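Local coordinates for penicillin-binding protein (Bacillus halodurans, PDB 3TG9), which probably binds beta-lactams through an active-site serine that they acylate, as in other members of the beta-lactamase and penicillin-binding protein family, at residues I284-V289 with H299-P304; D236-W241 with N307-V312; G295-S300 with S318-V323. All blocks are in the same frame, centred on the assembly; numbering follows the deposited sequence.

The three contacts lie in and around the large antiparallel sheet of a beta-lactamase-like fold. Contact 1 is the hairpin of strands 284-293 and 296-303; contact 2 sets helix 234-245 against one face of the neighbouring strand 308-314; contact 3 sets the start of helix 320-330 on the other face. The centres of contacts 1 and 2 are about 9 Å apart, and contact 3 lies about 14 Å from each. Contacts 1 and 3 share His299 and Ser300; Ser300 OG, 2.7 Å from Val310 O, links contact 1 to contact 2. The side chains of Val289 and Phe298 come close to Ser55 and Lys58, which fit an SxxK motif, and Tyr152, which fits YxN; together these probably form the active site.

Contact 1: I284-V289 with H299-P304; sequences ISKYHV and HSAFYP
Tyr287 and Phe302 pair across the antiparallel hairpin of strands 284-293 and 296-303, part of the central sheet of the beta-lactamase fold. Four backbone bonds hold it: Tyr287 N reaches Phe302 O at 3.0 Å and Phe302 N returns to Tyr287 O at 2.8 Å, and Val289 and Ser300 exchange a second such pair. Between them His288 and Ala301 form a non-hydrogen-bonded pair, whose geometry brings the CA atoms within 4.1 Å, and the small Ala301 CB packs on His288 CB at 3.6 Å.

Apolar contacts divide between the two faces. Beside Val289, Ser300 and Phe302, Tyr287 CD2 approaches the edge of the Phe302 ring; Tyr287 CE2 lies 3.5 Å from Pro304 CG, and Ile284 CG2 sits over one face of the tyrosine ring. On the side of His288 and Ala301, Lys286 CG stands between the backbone N and the carbonyl carbon (chi1 72°) and the extended chain runs along Tyr303: Lys286 CB and CD lie 3.7 Å from Tyr303 CD1 and CE1 respectively, while NZ makes a salt bridge with Glu328, which Tyr303 OH also hydrogen-bonds. Where the strands part, Pro304 CD rests 3.2 Å from Ser285 O.

Contact 2: D236-W241 with N307-V312; sequences DMMKLW and NGIVVV
Ile309 and Val311, two residues apart on their strand, point the same way and meet Met237, Met238 and Trp241 of the helix. The side chains that meet do so through carbon atoms, and two methyls also rest on the backbone of Met238; no hydrogen bond crosses. Ile309 uses both ends of its branched chain: CG2 lies 3.8 Å from Trp241 CD1, and CD1 lies 3.8 Å from Met238 O, with Met238 CG at 3.9 Å and Trp241 CB equally near. The side chains of Met238 and Ile309 cross at about a right angle. Val311 presents both methyls to Met237, CG1 standing 3.7 Å from Met237 CB, while its CG2 also touches the backbone N of Met238.

Beta-branched residues suit such a place, since their methyls start close to the strand and make a broad, stiff surface for the helix. The axes of 236-241 and 308-312 approach to 8.4 Å and run at 144°, nearer antiparallel than crossed; these segments belong to helix 234-245 and the central sheet of the beta-lactamase fold.

Methionines, long and unbranched, suit a place where the side chain must leave the strand for another surface. Met237, bent at its second torsion (chi2 63°), turns its sulfur end away from the strand and packs on Phe60 of helix 58-70; Met238 heads instead for Pro29, and Trp241 also touches Leu59 of helix 58-70 and Phe302 of the adjoining strand. Its one polar atom, NE1, hydrogen-bonds Ser300 OG, which in turn bonds Val310 O, so this buried indole N-H is satisfied and the ring is tied to strand 296-303.

Contact 3: G295-S300 with S318-V323; sequences GVCFHS and SGAYDV
Ser318 brings its carbonyl carbon to within 3.6 Å of Cys297 SG, while its own side chain turns from the strand. Gly319 follows as N-cap residue of helix 320-330; at its backbone angles, with positive phi, a side chain would jam against the carbonyl of Ser318, which calls for glycine. Ala320 then opens the helix, and its N-H points at Cys297 SG in a hydrogen bond of 3.5 Å (angle at hydrogen 151°), long as befits a large sulfur acceptor. The chi1 of Cys297 (65°) sets SG between the backbone N and the carbonyl carbon, and from there it faces the Ala320 N-H. The Ala320 methyl, 3.6 Å from the same SG, is small enough to let the helix start lie close to the strand, and it meets the His299 ring at its edge, in plane. Tyr321 leans against His299 from beyond: its CB sits near the imidazole and its CD2 lies over one face, the ring planes inclined at 57° with centroids 5.5 Å apart. The helix thus begins across strands 296-303 and 308-314, Ala320 touching Val312 and Tyr321 reaching Tyr292 of strand 284-293, while Phe298 points to the other face, toward Met237 of helix 234-245.

Contact 1: I284-V289 with H299-P304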
loop_
_atom_site.group_PDB
_atom_site.type_symbol
_atom_site.label_atom_id
_atom_site.label_comp_id
_atom_site.label_asym_id
_atom_site.label_seq_id
_atom_site.Cartn_x
_atom_site.Cartn_y
_atom_site.Cartn_z
ATOM N N ILE B 284 -41.159 12.495 1.189
ATOM C CA ILE B 284 -39.753 12.129 1.066
ATOM C C ILE B 284 -38.900 13.327 0.672
ATOM O O ILE B 284 -39.082 13.901 -0.396
ATOM C CB ILE B 284 -39.553 10.991 0.046
ATOM C CG1 ILE B 284 -40.113 9.682 0.613
ATOM C CG2 ILE B 284 -38.080 10.843 -0.288
ATOM C CD1 ILE B 284 -40.281 8.585 -0.412
ATOM N N SER B 285 -37.966 13.704 1.537
ATOM C CA SER B 285 -37.123 14.863 1.276
ATOM C C SER B 285 -35.834 14.506 0.526
ATOM O O SER B 285 -35.309 15.317 -0.243
ATOM C CB SER B 285 -36.795 15.580 2.580
ATOM O OG SER B 285 -36.385 14.655 3.568
ATOM N N LYS B 286 -35.322 13.298 0.738
ATOM C CA LYS B 286 -34.133 12.882 -0.006
ATOM C C LYS B 286 -33.879 11.389 -0.022
ATOM O O LYS B 286 -34.280 10.656 0.883
ATOM C CB LYS B 286 -32.875 13.616 0.473
ATOM C CG LYS B 286 -32.353 13.199 1.830
ATOM C CD LYS B 286 -30.927 13.704 2.028
ATOM C CE LYS B 286 -30.572 13.774 3.499
ATOM N NZ LYS B 286 -29.198 14.296 3.738
ATOM N N TYR B 287 -33.246 10.951 -1.100
ATOM C CA TYR B 287 -32.652 9.635 -1.154
ATOM C C TYR B 287 -31.158 9.870 -1.004
ATOM O O TYR B 287 -30.606 10.775 -1.629
ATOM C CB TYR B 287 -32.957 8.975 -2.490
ATOM C CG TYR B 287 -34.431 8.909 -2.800
ATOM C CD1 TYR B 287 -35.230 7.918 -2.246
ATOM C CD2 TYR B 287 -35.023 9.835 -3.651
ATOM C CE1 TYR B 287 -36.576 7.844 -2.539
ATOM C CE2 TYR B 287 -36.372 9.777 -3.940
ATOM C CZ TYR B 287 -37.145 8.779 -3.379
ATOM O OH TYR B 287 -38.492 8.713 -3.665
ATOM N N HIS B 288 -30.498 9.098 -0.159
ATOM C CA HIS B 288 -29.081 9.354 0.047
ATOM C C HIS B 288 -28.267 8.124 0.386
ATOM O O HIS B 288 -28.781 7.132 0.905
ATOM C CB HIS B 288 -28.876 10.463 1.093
ATOM C CG HIS B 288 -29.257 10.076 2.486
ATOM N ND1 HIS B 288 -30.569 9.882 2.876
ATOM C CD2 HIS B 288 -28.506 9.884 3.594
ATOM C CE1 HIS B 288 -30.602 9.569 4.161
ATOM N NE2 HIS B 288 -29.363 9.558 4.616
ATOM N N VAL B 289 -26.984 8.192 0.063
ATOM C CA VAL B 289 -26.038 7.171 0.486
ATOM C C VAL B 289 -24.887 7.849 1.194
ATOM O O VAL B 289 -24.688 9.054 1.068
ATOM C CB VAL B 289 -25.498 6.337 -0.688
ATOM C CG1 VAL B 289 -26.594 5.473 -1.279
ATOM C CG2 VAL B 289 -24.869 7.239 -1.748
ATOM N N HIS B 299 -20.826 11.481 1.266
ATOM C CA HIS B 299 -22.271 11.676 1.396
ATOM C C HIS B 299 -22.788 12.137 0.064
ATOM O O HIS B 299 -22.206 13.020 -0.554
ATOM C CB HIS B 299 -22.617 12.729 2.449
ATOM C CG HIS B 299 -22.712 12.186 3.836
ATOM N ND1 HIS B 299 -21.685 12.279 4.748
ATOM C CD2 HIS B 299 -23.718 11.534 4.469
ATOM C CE1 HIS B 299 -22.046 11.706 5.881
ATOM N NE2 HIS B 299 -23.278 11.247 5.737
ATOM N N SER B 300 -23.877 11.534 -0.388
ATOM C CA SER B 300 -24.481 11.956 -1.639
ATOM C C SER B 300 -25.990 11.760 -1.581
ATOM O O SER B 300 -26.475 10.830 -0.934
ATOM C CB SER B 300 -23.875 11.183 -2.806
ATOM O OG SER B 300 -24.111 11.850 -4.027
ATOM N N ALA B 301 -26.727 12.634 -2.266
ATOM C CA ALA B 301 -28.174 12.639 -2.152
ATOM C C ALA B 301 -28.869 13.208 -3.376
ATOM O O ALA B 301 -28.308 14.025 -4.106
ATOM C CB ALA B 301 -28.594 13.411 -0.911
ATOM N N PHE B 302 -30.098 12.756 -3.590
ATOM C CA PHE B 302 -30.973 13.318 -4.603
ATOM C C PHE B 302 -32.216 13.864 -3.902
ATOM O O PHE B 302 -32.899 13.144 -3.175
ATOM C CB PHE B 302 -31.369 12.251 -5.616
ATOM C CG PHE B 302 -32.300 12.747 -6.685
ATOM C CD1 PHE B 302 -33.670 12.622 -6.540
ATOM C CD2 PHE B 302 -31.803 13.334 -7.839
ATOM C CE1 PHE B 302 -34.532 13.082 -7.529
ATOM C CE2 PHE B 302 -32.661 13.795 -8.832
ATOM C CZ PHE B 302 -34.022 13.671 -8.676
ATOM N N TYR B 303 -32.495 15.143 -4.115
ATOM C CA TYR B 303 -33.619 15.796 -3.474
ATOM C C TYR B 303 -34.777 15.937 -4.458
ATOM O O TYR B 303 -34.765 16.825 -5.300
ATOM C CB TYR B 303 -33.183 17.159 -2.938
ATOM C CG TYR B 303 -31.966 17.082 -2.043
ATOM C CD1 TYR B 303 -32.092 16.995 -0.667
ATOM C CD2 TYR B 303 -30.688 17.084 -2.577
ATOM C CE1 TYR B 303 -30.978 16.925 0.155
ATOM C CE2 TYR B 303 -29.567 17.005 -1.760
ATOM C CZ TYR B 303 -29.720 16.930 -0.398
ATOM O OH TYR B 303 -28.604 16.848 0.411
ATOM N N PRO B 304 -35.779 15.047 -4.347
ATOM C CA PRO B 304 -36.929 14.943 -5.261
ATOM C C PRO B 304 -37.675 16.268 -5.443
ATOM O O PRO B 304 -38.220 16.539 -6.514
ATOM C CB PRO B 304 -37.850 13.932 -4.562
ATOM C CG PRO B 304 -36.967 13.165 -3.634
ATOM C CD PRO B 304 -35.891 14.123 -3.203
#

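Contact 2: D236-W241 with N307-V312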
loop_
_atom_site.group_PDB
_atom_site.type_symbol
_atom_site.label_atom_id
_atom_site.label_comp_id
_atom_site.label_asym_id
_atom_site.label_seq_id
_atom_site.Cartn_x
_atom_site.Cartn_y
_atom_site.Cartn_z
ATOM N N ASP B 236 -19.272 11.969 -11.864
ATOM C CA ASP B 236 -19.761 10.622 -12.149
ATOM C C ASP B 236 -20.830 10.186 -11.114
ATOM O O ASP B 236 -21.725 9.408 -11.434
ATOM C CB ASP B 236 -18.611 9.607 -12.191
ATOM C CG ASP B 236 -18.037 9.415 -13.593
ATOM O OD1 ASP B 236 -18.347 10.227 -14.494
ATOM O OD2 ASP B 236 -17.282 8.439 -13.801
ATOM N N MET B 237 -20.737 10.664 -9.878
ATOM C CA MET B 237 -21.782 10.331 -8.905
ATOM C C MET B 237 -23.045 11.105 -9.257
ATOM O O MET B 237 -24.155 10.578 -9.182
ATOM C CB MET B 237 -21.370 10.618 -7.460
ATOM C CG MET B 237 -22.383 10.072 -6.435
ATOM S SD MET B 237 -22.488 8.265 -6.517
ATOM C CE MET B 237 -24.093 7.942 -5.760
ATOM N N MET B 238 -22.868 12.354 -9.663
ATOM C CA MET B 238 -23.987 13.135 -10.170
ATOM C C MET B 238 -24.646 12.401 -11.336
ATOM O O MET B 238 -25.856 12.248 -11.380
ATOM C CB MET B 238 -23.508 14.508 -10.627
ATOM C CG MET B 238 -24.623 15.399 -11.166
ATOM S SD MET B 238 -23.986 16.687 -12.237
ATOM C CE MET B 238 -23.896 15.801 -13.792
ATOM N N LYS B 239 -23.847 11.943 -12.287
ATOM C CA LYS B 239 -24.392 11.217 -13.431
ATOM C C LYS B 239 -25.112 9.948 -13.005
ATOM O O LYS B 239 -26.018 9.487 -13.697
ATOM C CB LYS B 239 -23.291 10.848 -14.431
ATOM C CG LYS B 239 -22.659 12.028 -15.156
ATOM C CD LYS B 239 -21.670 11.541 -16.214
ATOM C CE LYS B 239 -20.751 12.661 -16.686
ATOM N NZ LYS B 239 -21.485 13.955 -16.850
ATOM N N LEU B 240 -24.689 9.355 -11.891
ATOM C CA LEU B 240 -25.315 8.114 -11.452
ATOM C C LEU B 240 -26.744 8.350 -10.950
ATOM O O LEU B 240 -27.656 7.576 -11.249
ATOM C CB LEU B 240 -24.475 7.391 -10.390
ATOM C CG LEU B 240 -25.257 6.161 -9.910
ATOM C CD1 LEU B 240 -24.465 4.891 -9.896
ATOM C CD2 LEU B 240 -25.955 6.426 -8.570
ATOM N N TRP B 241 -26.932 9.417 -10.180
ATOM C CA TRP B 241 -28.262 9.793 -9.710
ATOM C C TRP B 241 -29.168 10.135 -10.901
ATOM O O TRP B 241 -30.307 9.673 -10.989
ATOM C CB TRP B 241 -28.168 11.004 -8.782
ATOM C CG TRP B 241 -27.702 10.710 -7.384
ATOM C CD1 TRP B 241 -26.554 11.160 -6.789
ATOM C CD2 TRP B 241 -28.380 9.918 -6.396
ATOM N NE1 TRP B 241 -26.473 10.690 -5.494
ATOM C CE2 TRP B 241 -27.582 9.928 -5.228
ATOM C CE3 TRP B 241 -29.579 9.200 -6.389
ATOM C CZ2 TRP B 241 -27.953 9.255 -4.062
ATOM C CZ3 TRP B 241 -29.946 8.534 -5.233
ATOM C CH2 TRP B 241 -29.134 8.565 -4.083
ATOM N N ASN B 307 -35.330 18.527 -7.435
ATOM C CA ASN B 307 -34.493 17.716 -8.309
ATOM C C ASN B 307 -33.024 18.063 -8.112
ATOM O O ASN B 307 -32.268 18.168 -9.068
ATOM C CB ASN B 307 -34.899 17.872 -9.775
ATOM C CG ASN B 307 -35.893 16.815 -10.216
ATOM O OD1 ASN B 307 -35.966 16.466 -11.394
ATOM N ND2 ASN B 307 -36.660 16.290 -9.262
ATOM N N GLY B 308 -32.635 18.255 -6.857
ATOM C CA GLY B 308 -31.268 18.604 -6.529
ATOM C C GLY B 308 -30.397 17.374 -6.386
ATOM O O GLY B 308 -30.895 16.290 -6.097
ATOM N N ILE B 309 -29.099 17.542 -6.619
ATOM C CA ILE B 309 -28.108 16.484 -6.404
ATOM C C ILE B 309 -26.938 17.089 -5.656
ATOM O O ILE B 309 -26.438 18.151 -6.032
ATOM C CB ILE B 309 -27.586 15.892 -7.728
ATOM C CG1 ILE B 309 -28.706 15.184 -8.494
ATOM C CG2 ILE B 309 -26.453 14.914 -7.472
ATOM C CD1 ILE B 309 -28.290 14.740 -9.892
ATOM N N VAL B 310 -26.529 16.431 -4.578
ATOM C CA VAL B 310 -25.324 16.814 -3.848
ATOM C C VAL B 310 -24.372 15.612 -3.785
ATOM O O VAL B 310 -24.797 14.466 -3.665
ATOM C CB VAL B 310 -25.634 17.343 -2.425
ATOM C CG1 VAL B 310 -24.346 17.707 -1.688
ATOM C CG2 VAL B 310 -26.554 18.549 -2.504
ATOM N N VAL B 311 -23.085 15.879 -3.928
ATOM C CA VAL B 311 -22.079 14.833 -3.835
ATOM C C VAL B 311 -20.943 15.398 -3.020
ATOM O O VAL B 311 -20.397 16.439 -3.365
ATOM C CB VAL B 311 -21.541 14.417 -5.216
ATOM C CG1 VAL B 311 -20.536 13.296 -5.070
ATOM C CG2 VAL B 311 -22.680 13.996 -6.139
ATOM N N VAL B 312 -20.603 14.742 -1.921
ATOM C CA VAL B 312 -19.415 15.123 -1.168
ATOM C C VAL B 312 -18.445 13.947 -1.072
ATOM O O VAL B 312 -18.728 12.955 -0.401
ATOM C CB VAL B 312 -19.774 15.656 0.236
ATOM C CG1 VAL B 312 -18.539 16.170 0.938
ATOM C CG2 VAL B 312 -20.821 16.770 0.128
#

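Contact 3: G295-S300 with S318-V323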
loop_
_atom_site.group_PDB
_atom_site.type_symbol
_atom_site.label_atom_id
_atom_site.label_comp_id
_atom_site.label_asym_id
_atom_site.label_seq_id
_atom_site.Cartn_x
_atom_site.Cartn_y
_atom_site.Cartn_z
ATOM N N GLY B 295 -9.589 6.798 6.287
ATOM C CA GLY B 295 -9.131 7.671 5.220
ATOM C C GLY B 295 -10.172 8.055 4.181
ATOM O O GLY B 295 -9.826 8.597 3.125
ATOM N N VAL B 296 -11.442 7.774 4.470
ATOM C CA VAL B 296 -12.524 7.968 3.506
ATOM C C VAL B 296 -13.832 8.406 4.162
ATOM O O VAL B 296 -14.251 7.829 5.169
ATOM C CB VAL B 296 -12.850 6.652 2.797
ATOM C CG1 VAL B 296 -14.109 6.798 1.965
ATOM C CG2 VAL B 296 -11.677 6.192 1.942
ATOM N N CYS B 297 -14.489 9.409 3.583
ATOM C CA CYS B 297 -15.898 9.676 3.899
ATOM C C CYS B 297 -16.635 10.220 2.671
ATOM O O CYS B 297 -16.024 10.744 1.738
ATOM C CB CYS B 297 -16.062 10.577 5.126
ATOM S SG CYS B 297 -15.423 12.248 4.949
ATOM N N PHE B 298 -17.953 10.065 2.670
ATOM C CA PHE B 298 -18.738 10.258 1.465
ATOM C C PHE B 298 -20.204 10.457 1.835
ATOM O O PHE B 298 -20.748 9.704 2.631
ATOM C CB PHE B 298 -18.597 9.022 0.579
ATOM C CG PHE B 298 -19.453 9.042 -0.663
ATOM C CD1 PHE B 298 -19.151 9.890 -1.724
ATOM C CD2 PHE B 298 -20.547 8.192 -0.781
ATOM C CE1 PHE B 298 -19.912 9.888 -2.880
ATOM C CE2 PHE B 298 -21.306 8.182 -1.929
ATOM C CZ PHE B 298 -20.993 9.040 -2.981
ATOM N N HIS B 299 -20.826 11.481 1.266
ATOM C CA HIS B 299 -22.271 11.676 1.396
ATOM C C HIS B 299 -22.788 12.137 0.064
ATOM O O HIS B 299 -22.206 13.020 -0.554
ATOM C CB HIS B 299 -22.617 12.729 2.449
ATOM C CG HIS B 299 -22.712 12.186 3.836
ATOM N ND1 HIS B 299 -21.685 12.279 4.748
ATOM C CD2 HIS B 299 -23.718 11.534 4.469
ATOM C CE1 HIS B 299 -22.046 11.706 5.881
ATOM N NE2 HIS B 299 -23.278 11.247 5.737
ATOM N N SER B 300 -23.877 11.534 -0.388
ATOM C CA SER B 300 -24.481 11.956 -1.639
ATOM C C SER B 300 -25.990 11.760 -1.581
ATOM O O SER B 300 -26.475 10.830 -0.934
ATOM C CB SER B 300 -23.875 11.183 -2.806
ATOM O OG SER B 300 -24.111 11.850 -4.027
ATOM N N SER B 318 -13.372 12.009 8.254
ATOM C CA SER B 318 -14.668 12.610 8.553
ATOM C C SER B 318 -14.801 14.026 8.003
ATOM O O SER B 318 -13.811 14.653 7.635
ATOM C CB SER B 318 -14.926 12.608 10.061
ATOM O OG SER B 318 -13.845 13.211 10.745
ATOM N N GLY B 319 -16.035 14.519 7.940
ATOM C CA GLY B 319 -16.286 15.887 7.516
ATOM C C GLY B 319 -17.304 16.057 6.403
ATOM O O GLY B 319 -17.916 17.120 6.279
ATOM N N ALA B 320 -17.485 15.029 5.577
ATOM C CA ALA B 320 -18.385 15.135 4.433
ATOM C C ALA B 320 -19.823 15.450 4.859
ATOM O O ALA B 320 -20.573 16.075 4.119
ATOM C CB ALA B 320 -18.344 13.871 3.603
ATOM N N TYR B 321 -20.203 15.016 6.051
ATOM C CA TYR B 321 -21.559 15.236 6.517
ATOM C C TYR B 321 -21.823 16.709 6.797
ATOM O O TYR B 321 -22.808 17.271 6.327
ATOM C CB TYR B 321 -21.827 14.435 7.779
ATOM C CG TYR B 321 -23.136 14.807 8.416
ATOM C CD1 TYR B 321 -23.176 15.601 9.554
ATOM C CD2 TYR B 321 -24.337 14.384 7.865
ATOM C CE1 TYR B 321 -24.376 15.952 10.135
ATOM C CE2 TYR B 321 -25.544 14.726 8.439
ATOM C CZ TYR B 321 -25.558 15.510 9.574
ATOM O OH TYR B 321 -26.761 15.850 10.152
ATOM N N ASP B 322 -20.941 17.323 7.576
ATOM C CA ASP B 322 -21.057 18.738 7.900
ATOM C C ASP B 322 -21.056 19.594 6.645
ATOM O O ASP B 322 -21.745 20.608 6.578
ATOM C CB ASP B 322 -19.925 19.166 8.828
ATOM C CG ASP B 322 -19.853 18.319 10.075
ATOM O OD1 ASP B 322 -20.783 18.408 10.903
ATOM O OD2 ASP B 322 -18.868 17.560 10.221
ATOM N N VAL B 323 -20.285 19.183 5.646
ATOM C CA VAL B 323 -20.262 19.901 4.374
ATOM C C VAL B 323 -21.556 19.636 3.618
ATOM O O VAL B 323 -22.091 20.526 2.954
ATOM C CB VAL B 323 -19.025 19.529 3.525
ATOM C CG1 VAL B 323 -19.169 20.020 2.082
ATOM C CG2 VAL B 323 -17.772 20.102 4.162
#